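The same site in two structures of oxidoreductase, FMN-binding from Shewanella oneidensis, which probably reduces activated carbon-carbon double bonds as an FMN-dependent oxidoreductase of the old yellow enzyme family, using NADH or NADPH as electron source: PDB 2GQ8 (chain A, 1.70 Å), residues 20-25 and 323-328, and PDB 4AWU (chain B, 1.69 Å), residues 20-25 and 323-328. Both blocks share one frame: the second was fitted to the first on N, CA, C and O of the twelve residues, RMSD 0.14 Å. Numbering follows each deposited sequence.

Structure 1 (2GQ8). With FMN (flavin mononucleotide), chain C.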
loop_
_atom_site.group_PDB
_atom_site.type_symbol
_atom_site.label_atom_id
_atom_site.label_comp_id
_atom_site.label_asym_id
_atom_site.label_seq_id
_atom_site.Cartn_x
_atom_site.Cartn_y
_atom_site.Cartn_z
ATOM N N ILE A 20 12.869 -9.260 3.520
ATOM C CA ILE A 20 11.826 -9.498 2.523
ATOM C C ILE A 20 10.477 -8.987 2.983
ATOM O O ILE A 20 10.032 -9.281 4.089
ATOM C CB ILE A 20 11.717 -11.000 2.223
ATOM C CG1 ILE A 20 13.029 -11.488 1.612
ATOM C CG2 ILE A 20 10.531 -11.277 1.295
ATOM C CD1 ILE A 20 13.165 -13.003 1.602
ATOM N N VAL A 21 9.814 -8.236 2.111
ATOM C CA VAL A 21 8.514 -7.684 2.435
ATOM C C VAL A 21 7.444 -8.250 1.522
ATOM O O VAL A 21 7.688 -8.437 0.332
ATOM C CB VAL A 21 8.512 -6.137 2.249
ATOM C CG1 VAL A 21 7.114 -5.569 2.482
ATOM C CG2 VAL A 21 9.520 -5.490 3.185
ATOM N N MET A 22 6.286 -8.577 2.091
ATOM C CA MET A 22 5.155 -8.983 1.268
ATOM C C MET A 22 4.445 -7.627 1.144
ATOM O O MET A 22 3.866 -7.126 2.119
ATOM C CB MET A 22 4.251 -9.985 1.981
ATOM C CG MET A 22 3.002 -10.323 1.149
ATOM S SD MET A 22 1.906 -11.438 2.017
ATOM C CE MET A 22 0.449 -11.355 0.934
ATOM N N PRO A 23 4.506 -6.997 -0.043
ATOM C CA PRO A 23 3.871 -5.693 -0.250
ATOM C C PRO A 23 2.360 -5.797 -0.242
ATOM O O PRO A 23 1.807 -6.878 -0.415
ATOM C CB PRO A 23 4.431 -5.258 -1.601
ATOM C CG PRO A 23 4.468 -6.562 -2.345
ATOM C CD PRO A 23 5.001 -7.546 -1.323
ATOM N N PRO A 24 1.671 -4.666 -0.035
ATOM C CA PRO A 24 0.206 -4.625 0.001
ATOM C C PRO A 24 -0.377 -5.105 -1.319
ATOM O O PRO A 24 0.028 -4.628 -2.379
ATOM C CB PRO A 24 -0.085 -3.148 0.266
ATOM C CG PRO A 24 1.086 -2.448 -0.337
ATOM C CD PRO A 24 2.245 -3.312 0.077
ATOM N N MET A 25 -1.307 -6.057 -1.258
ATOM C CA MET A 25 -1.931 -6.563 -2.474
ATOM C C MET A 25 -3.408 -6.861 -2.304
ATOM O O MET A 25 -3.801 -7.812 -1.631
ATOM C CB MET A 25 -1.207 -7.813 -2.986
ATOM C CG MET A 25 0.174 -7.497 -3.527
ATOM S SD MET A 25 1.031 -8.951 -4.175
ATOM C CE MET A 25 1.325 -9.887 -2.636
ATOM N N ARG A 323 3.750 -10.060 -6.854
ATOM C CA ARG A 323 3.214 -11.186 -7.591
ATOM C C ARG A 323 3.866 -12.513 -7.214
ATOM O O ARG A 323 3.171 -13.527 -7.093
ATOM C CB ARG A 323 3.276 -10.876 -9.084
ATOM C CG ARG A 323 2.176 -9.863 -9.425
ATOM C CD ARG A 323 2.367 -9.129 -10.745
ATOM N NE ARG A 323 3.374 -8.076 -10.647
ATOM C CZ ARG A 323 3.605 -7.180 -11.602
ATOM N NH1 ARG A 323 4.542 -6.251 -11.435
ATOM N NH2 ARG A 323 2.894 -7.211 -12.726
ATOM N N PRO A 324 5.193 -12.529 -6.993
ATOM C CA PRO A 324 5.785 -13.815 -6.615
ATOM C C PRO A 324 5.242 -14.333 -5.275
ATOM O O PRO A 324 5.151 -15.543 -5.070
ATOM C CB PRO A 324 7.278 -13.502 -6.549
ATOM C CG PRO A 324 7.434 -12.461 -7.627
ATOM C CD PRO A 324 6.244 -11.558 -7.349
ATOM N N PHE A 325 4.890 -13.429 -4.359
ATOM C CA PHE A 325 4.367 -13.866 -3.066
ATOM C C PHE A 325 2.949 -14.408 -3.196
ATOM O O PHE A 325 2.505 -15.210 -2.391
ATOM C CB PHE A 325 4.406 -12.724 -2.034
ATOM C CG PHE A 325 5.227 -13.048 -0.812
ATOM C CD1 PHE A 325 5.061 -14.264 -0.152
ATOM C CD2 PHE A 325 6.153 -12.135 -0.316
ATOM C CE1 PHE A 325 5.806 -14.570 0.990
ATOM C CE2 PHE A 325 6.907 -12.430 0.829
ATOM C CZ PHE A 325 6.728 -13.653 1.481
ATOM N N ILE A 326 2.230 -13.977 -4.222
ATOM C CA ILE A 326 0.884 -14.483 -4.394
ATOM C C ILE A 326 0.942 -15.979 -4.679
ATOM O O ILE A 326 0.226 -16.774 -4.065
ATOM C CB ILE A 326 0.167 -13.756 -5.568
ATOM C CG1 ILE A 326 -0.089 -12.294 -5.177
ATOM C CG2 ILE A 326 -1.146 -14.471 -5.926
ATOM C CD1 ILE A 326 -0.792 -11.477 -6.230
ATOM N N ALA A 327 1.829 -16.362 -5.590
ATOM C CA ALA A 327 1.932 -17.751 -6.005
ATOM C C ALA A 327 2.913 -18.621 -5.242
ATOM O O ALA A 327 2.977 -19.829 -5.478
ATOM C CB ALA A 327 2.261 -17.806 -7.485
ATOM N N ASN A 328 3.676 -18.022 -4.333
ATOM C CA ASN A 328 4.657 -18.785 -3.579
ATOM C C ASN A 328 4.553 -18.389 -2.124
ATOM O O ASN A 328 5.193 -17.438 -1.704
ATOM C CB ASN A 328 6.062 -18.468 -4.090
ATOM C CG ASN A 328 6.212 -18.759 -5.558
ATOM O OD1 ASN A 328 5.994 -17.885 -6.419
ATOM N ND2 ASN A 328 6.568 -19.990 -5.862
HETATM N N1 FMN C . -0.087 -1.734 -4.004
HETATM C C2 FMN C . -0.542 -1.011 -2.875
HETATM O O2 FMN C . 0.064 -0.099 -2.416
HETATM N N3 FMN C . -1.820 -1.369 -2.358
HETATM C C4 FMN C . -2.452 -2.530 -2.622
HETATM O O4 FMN C . -3.772 -2.767 -2.254
HETATM C C4A FMN C . -2.108 -3.238 -3.938
HETATM N N5 FMN C . -2.908 -4.146 -4.565
HETATM C C5A FMN C . -2.311 -4.943 -5.500
HETATM C C6 FMN C . -3.187 -6.089 -6.002
HETATM C C7 FMN C . -2.562 -6.999 -6.935
HETATM C C7M FMN C . -3.282 -8.312 -7.195
HETATM C C8 FMN C . -1.175 -6.951 -7.297
HETATM C C8M FMN C . -0.297 -7.791 -8.263
HETATM C C9 FMN C . -0.410 -5.792 -6.954
HETATM C C9A FMN C . -0.966 -4.697 -6.043
HETATM N N10 FMN C . -0.255 -3.594 -5.442
HETATM C C10 FMN C . -0.744 -2.810 -4.416
HETATM C "C1'" FMN C . 1.104 -3.269 -5.917
HETATM C "C2'" FMN C . 2.095 -4.181 -5.192
HETATM O "O2'" FMN C . 2.200 -3.880 -3.804
HETATM C "C3'" FMN C . 3.489 -4.095 -5.835
HETATM O "O3'" FMN C . 4.044 -2.768 -5.641
HETATM C "C4'" FMN C . 3.563 -4.464 -7.300
HETATM O "O4'" FMN C . 2.853 -5.705 -7.550
HETATM C "C5'" FMN C . 4.948 -4.518 -7.902
HETATM O "O5'" FMN C . 5.722 -5.580 -7.316
HETATM P P FMN C . 5.901 -6.989 -8.055
HETATM O O1P FMN C . 4.578 -7.680 -8.073
HETATM O O2P FMN C . 6.471 -6.735 -9.420
HETATM O O3P FMN C . 6.944 -7.715 -7.150
#
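M25 reaches across to I326 in a TIM barrel, joining the loop after the first barrel strand, 20-22, to the short helix 323-327 that follows the last strand, 318-320. The M25 chain runs straight through CG and then bends at SD (chi3 -68°). That bend lets sulfur and methyl both meet the same branch: SD lies 3.7 Å and CE 3.8 Å from I326 CG1, the two side chains crossing at a slant. SD also comes within 4.0 Å of R323 N. On its other flank M25 borders the flavin, with CG 3.9 Å from FMN C9. Back on the strand, the extended M22 carries SD above the F325 ring face, a Met-aromatic contact 4.8 Å from the centroid, while I20 CG2 meets F325 CE2 at 3.8 Å. At the helix start R323 grips the FMN phosphate: N and NE both donate to O1P, and NH1 donates to O2P. The contact thus joins the loop after the first barrel strand to the helix after the last one, beside the cofactor.

Structure 2 (4AWU). Engineered in segment 20-25: L25 (natural residue Met). With FMN (flavin mononucleotide), chain D; SO4 (sulfate ion), chain E.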
loop_
_atom_site.group_PDB
_atom_site.type_symbol
_atom_site.label_atom_id
_atom_site.label_comp_id
_atom_site.label_asym_id
_atom_site.label_seq_id
_atom_site.Cartn_x
_atom_site.Cartn_y
_atom_site.Cartn_z
ATOM N N ILE B 20 12.840 -9.248 3.501
ATOM C CA ILE B 20 11.816 -9.517 2.500
ATOM C C ILE B 20 10.467 -8.998 2.966
ATOM O O ILE B 20 10.033 -9.269 4.084
ATOM C CB ILE B 20 11.715 -11.017 2.194
ATOM C CG1 ILE B 20 13.020 -11.514 1.578
ATOM C CG2 ILE B 20 10.555 -11.295 1.247
ATOM C CD1 ILE B 20 13.177 -13.015 1.621
ATOM N N VAL B 21 9.813 -8.238 2.102
ATOM C CA VAL B 21 8.504 -7.702 2.409
ATOM C C VAL B 21 7.473 -8.325 1.490
ATOM O O VAL B 21 7.698 -8.482 0.294
ATOM C CB VAL B 21 8.472 -6.163 2.228
ATOM C CG1 VAL B 21 7.066 -5.614 2.446
ATOM C CG2 VAL B 21 9.457 -5.501 3.164
ATOM N N MET B 22 6.345 -8.704 2.065
ATOM C CA MET B 22 5.164 -8.957 1.273
ATOM C C MET B 22 4.440 -7.631 1.196
ATOM O O MET B 22 3.881 -7.167 2.185
ATOM C CB MET B 22 4.288 -10.015 1.923
ATOM C CG MET B 22 2.990 -10.239 1.196
ATOM S SD MET B 22 1.978 -11.452 2.035
ATOM C CE MET B 22 0.483 -11.364 1.053
ATOM N N PRO B 23 4.466 -6.995 0.018
ATOM C CA PRO B 23 3.866 -5.670 -0.120
ATOM C C PRO B 23 2.359 -5.782 -0.209
ATOM O O PRO B 23 1.837 -6.883 -0.364
ATOM C CB PRO B 23 4.442 -5.175 -1.442
ATOM C CG PRO B 23 4.565 -6.423 -2.252
ATOM C CD PRO B 23 4.941 -7.517 -1.275
ATOM N N PRO B 24 1.660 -4.648 -0.116
ATOM C CA PRO B 24 0.199 -4.664 -0.176
ATOM C C PRO B 24 -0.286 -5.294 -1.467
ATOM O O PRO B 24 0.164 -4.911 -2.549
ATOM C CB PRO B 24 -0.175 -3.181 -0.142
ATOM C CG PRO B 24 1.010 -2.480 0.393
ATOM C CD PRO B 24 2.204 -3.286 0.001
ATOM N N LEU B 25 -1.196 -6.254 -1.349
ATOM C CA LEU B 25 -1.769 -6.914 -2.511
ATOM C C LEU B 25 -3.272 -7.083 -2.328
ATOM O O LEU B 25 -3.732 -8.005 -1.658
ATOM C CB LEU B 25 -1.107 -8.273 -2.739
ATOM C CG LEU B 25 0.395 -8.230 -3.025
ATOM C CD1 LEU B 25 1.019 -9.573 -2.691
ATOM C CD2 LEU B 25 0.674 -7.849 -4.478
ATOM N N ARG B 323 3.821 -9.963 -6.794
ATOM C CA ARG B 323 3.248 -11.060 -7.554
ATOM C C ARG B 323 3.858 -12.414 -7.198
ATOM O O ARG B 323 3.137 -13.404 -7.093
ATOM C CB ARG B 323 3.340 -10.759 -9.048
ATOM C CG ARG B 323 2.253 -9.785 -9.487
ATOM C CD ARG B 323 2.540 -9.147 -10.828
ATOM N NE ARG B 323 3.573 -8.128 -10.723
ATOM C CZ ARG B 323 3.971 -7.361 -11.731
ATOM N NH1 ARG B 323 3.420 -7.491 -12.929
ATOM N NH2 ARG B 323 4.921 -6.460 -11.539
ATOM N N PRO B 324 5.181 -12.470 -6.992
ATOM C CA PRO B 324 5.715 -13.775 -6.592
ATOM C C PRO B 324 5.178 -14.252 -5.242
ATOM O O PRO B 324 5.082 -15.459 -5.039
ATOM C CB PRO B 324 7.228 -13.536 -6.539
ATOM C CG PRO B 324 7.452 -12.406 -7.485
ATOM C CD PRO B 324 6.253 -11.517 -7.317
ATOM N N PHE B 325 4.812 -13.341 -4.344
ATOM C CA PHE B 325 4.298 -13.772 -3.046
ATOM C C PHE B 325 2.886 -14.327 -3.166
ATOM O O PHE B 325 2.440 -15.112 -2.332
ATOM C CB PHE B 325 4.347 -12.641 -2.024
ATOM C CG PHE B 325 5.216 -12.945 -0.836
ATOM C CD1 PHE B 325 5.069 -14.135 -0.149
ATOM C CD2 PHE B 325 6.181 -12.052 -0.418
ATOM C CE1 PHE B 325 5.861 -14.427 0.945
ATOM C CE2 PHE B 325 6.977 -12.339 0.671
ATOM C CZ PHE B 325 6.813 -13.529 1.354
ATOM N N ILE B 326 2.180 -13.920 -4.212
ATOM C CA ILE B 326 0.849 -14.439 -4.444
ATOM C C ILE B 326 0.908 -15.938 -4.680
ATOM O O ILE B 326 0.159 -16.697 -4.067
ATOM C CB ILE B 326 0.189 -13.764 -5.655
ATOM C CG1 ILE B 326 -0.013 -12.277 -5.363
ATOM C CG2 ILE B 326 -1.134 -14.456 -5.988
ATOM C CD1 ILE B 326 -0.669 -11.507 -6.472
ATOM N N ALA B 327 1.817 -16.357 -5.554
ATOM C CA ALA B 327 1.883 -17.751 -5.995
ATOM C C ALA B 327 2.863 -18.600 -5.194
ATOM O O ALA B 327 2.902 -19.815 -5.362
ATOM C CB ALA B 327 2.247 -17.810 -7.475
ATOM N N ASN B 328 3.657 -17.964 -4.338
ATOM C CA ASN B 328 4.663 -18.680 -3.560
ATOM C C ASN B 328 4.589 -18.281 -2.099
ATOM O O ASN B 328 5.239 -17.323 -1.689
ATOM C CB ASN B 328 6.064 -18.387 -4.097
ATOM C CG ASN B 328 6.207 -18.735 -5.561
ATOM O OD1 ASN B 328 6.528 -19.869 -5.915
ATOM N ND2 ASN B 328 5.960 -17.759 -6.424
HETATM N N1 FMN D . 0.057 -1.792 -4.019
HETATM C C2 FMN D . -0.477 -1.050 -2.992
HETATM O O2 FMN D . 0.152 -0.075 -2.582
HETATM N N3 FMN D . -1.695 -1.391 -2.436
HETATM C C4 FMN D . -2.427 -2.440 -2.953
HETATM O O4 FMN D . -3.421 -2.851 -2.353
HETATM C C4A FMN D . -1.875 -3.199 -3.977
HETATM N N5 FMN D . -2.572 -4.256 -4.496
HETATM C C5A FMN D . -2.043 -4.998 -5.522
HETATM C C6 FMN D . -2.741 -6.105 -5.977
HETATM C C7 FMN D . -2.200 -6.907 -6.973
HETATM C C7M FMN D . -2.984 -8.097 -7.441
HETATM C C8 FMN D . -0.973 -6.568 -7.542
HETATM C C8M FMN D . -0.352 -7.446 -8.589
HETATM C C9 FMN D . -0.266 -5.469 -7.066
HETATM C C9A FMN D . -0.783 -4.701 -6.025
HETATM N N10 FMN D . -0.106 -3.593 -5.555
HETATM C C10 FMN D . -0.644 -2.857 -4.524
HETATM C "C1'" FMN D . 1.286 -3.283 -6.015
HETATM C "C2'" FMN D . 2.232 -4.284 -5.349
HETATM O "O2'" FMN D . 2.240 -4.044 -3.957
HETATM C "C3'" FMN D . 3.661 -4.191 -5.881
HETATM O "O3'" FMN D . 4.208 -2.937 -5.534
HETATM C "C4'" FMN D . 3.696 -4.400 -7.395
HETATM O "O4'" FMN D . 2.985 -5.575 -7.731
HETATM C "C5'" FMN D . 5.112 -4.513 -7.954
HETATM O "O5'" FMN D . 5.832 -5.537 -7.302
HETATM P P FMN D . 6.062 -6.972 -8.007
HETATM O O1P FMN D . 4.718 -7.652 -8.117
HETATM O O2P FMN D . 6.647 -6.774 -9.385
HETATM O O3P FMN D . 7.013 -7.769 -7.152
HETATM S S SO4 E . 2.363 -10.465 -14.531
HETATM O O1 SO4 E . 2.854 -9.826 -15.747
HETATM O O2 SO4 E . 3.499 -10.847 -13.696
HETATM O O3 SO4 E . 1.484 -9.549 -13.808
HETATM O O4 SO4 E . 1.616 -11.672 -14.866
#
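L25, an engineered residue, meets I326 through one of its two methyl branches: CD1 lies 3.9 Å from I326 CG1, and the two side chains cross at a slant. CG stands anti to the carbonyl carbon (chi1 -62°), and chi2 of 158° turns CD1 to I326 and CD2 to the flavin. CD2 comes 4.4 Å from R323 N and, on the flavin flank, 3.6 Å from FMN C9, so L25 touches both the isoalloxazine and the helix. Back on the strand, the extended M22 carries SD above the F325 ring face, a Met-aromatic contact 4.8 Å from the centroid, while I20 CG2 meets F325 CE2 at 3.8 Å. At the helix start R323 grips the FMN phosphate: N and NE both donate to O1P, and NH2 donates to O2P. Its other terminal nitrogen, NH1, donates a hydrogen bond to O3 of a sulfate ion, probably picked up from the crystallisation liquor. Backbone and side chain of one arginine therefore hold two phosphate oxygens.

Comparison
No hydrogen bond joins the two segments in either structure, so the exchange of M25(A) for the engineered L25(B) is a matter of packing. The grip on the FMN phosphate is kept: R323(A) and R323(B) hold their place, and the backbone N donates to O1P in both, with a sulfate beside R323(B) alone. At position 25 the CB atoms coincide, and the shapes diverge beyond them. CG of L25(B) and CG of M25(A) are 0.9 Å apart after superposition. The unbranched thioether is replaced by a fork: CD1 of L25(B) and CE of M25(A) are only 0.4 Å apart. The other branch matches less exactly, CD2 of L25(B) and SD of M25(A) being 1.2 Å apart. M25(A) and L25(B) both touch M22(A)/M22(B), P23(A)/P23(B), R323(A)/R323(B) and I326(A)/I326(B), and the side chains of M22(A) and I326(A) and their counterparts stay put. What goes is the polarisable sulfur between CG and CE of M25(A); a methyl group, CD2 of L25(B), stands near its place.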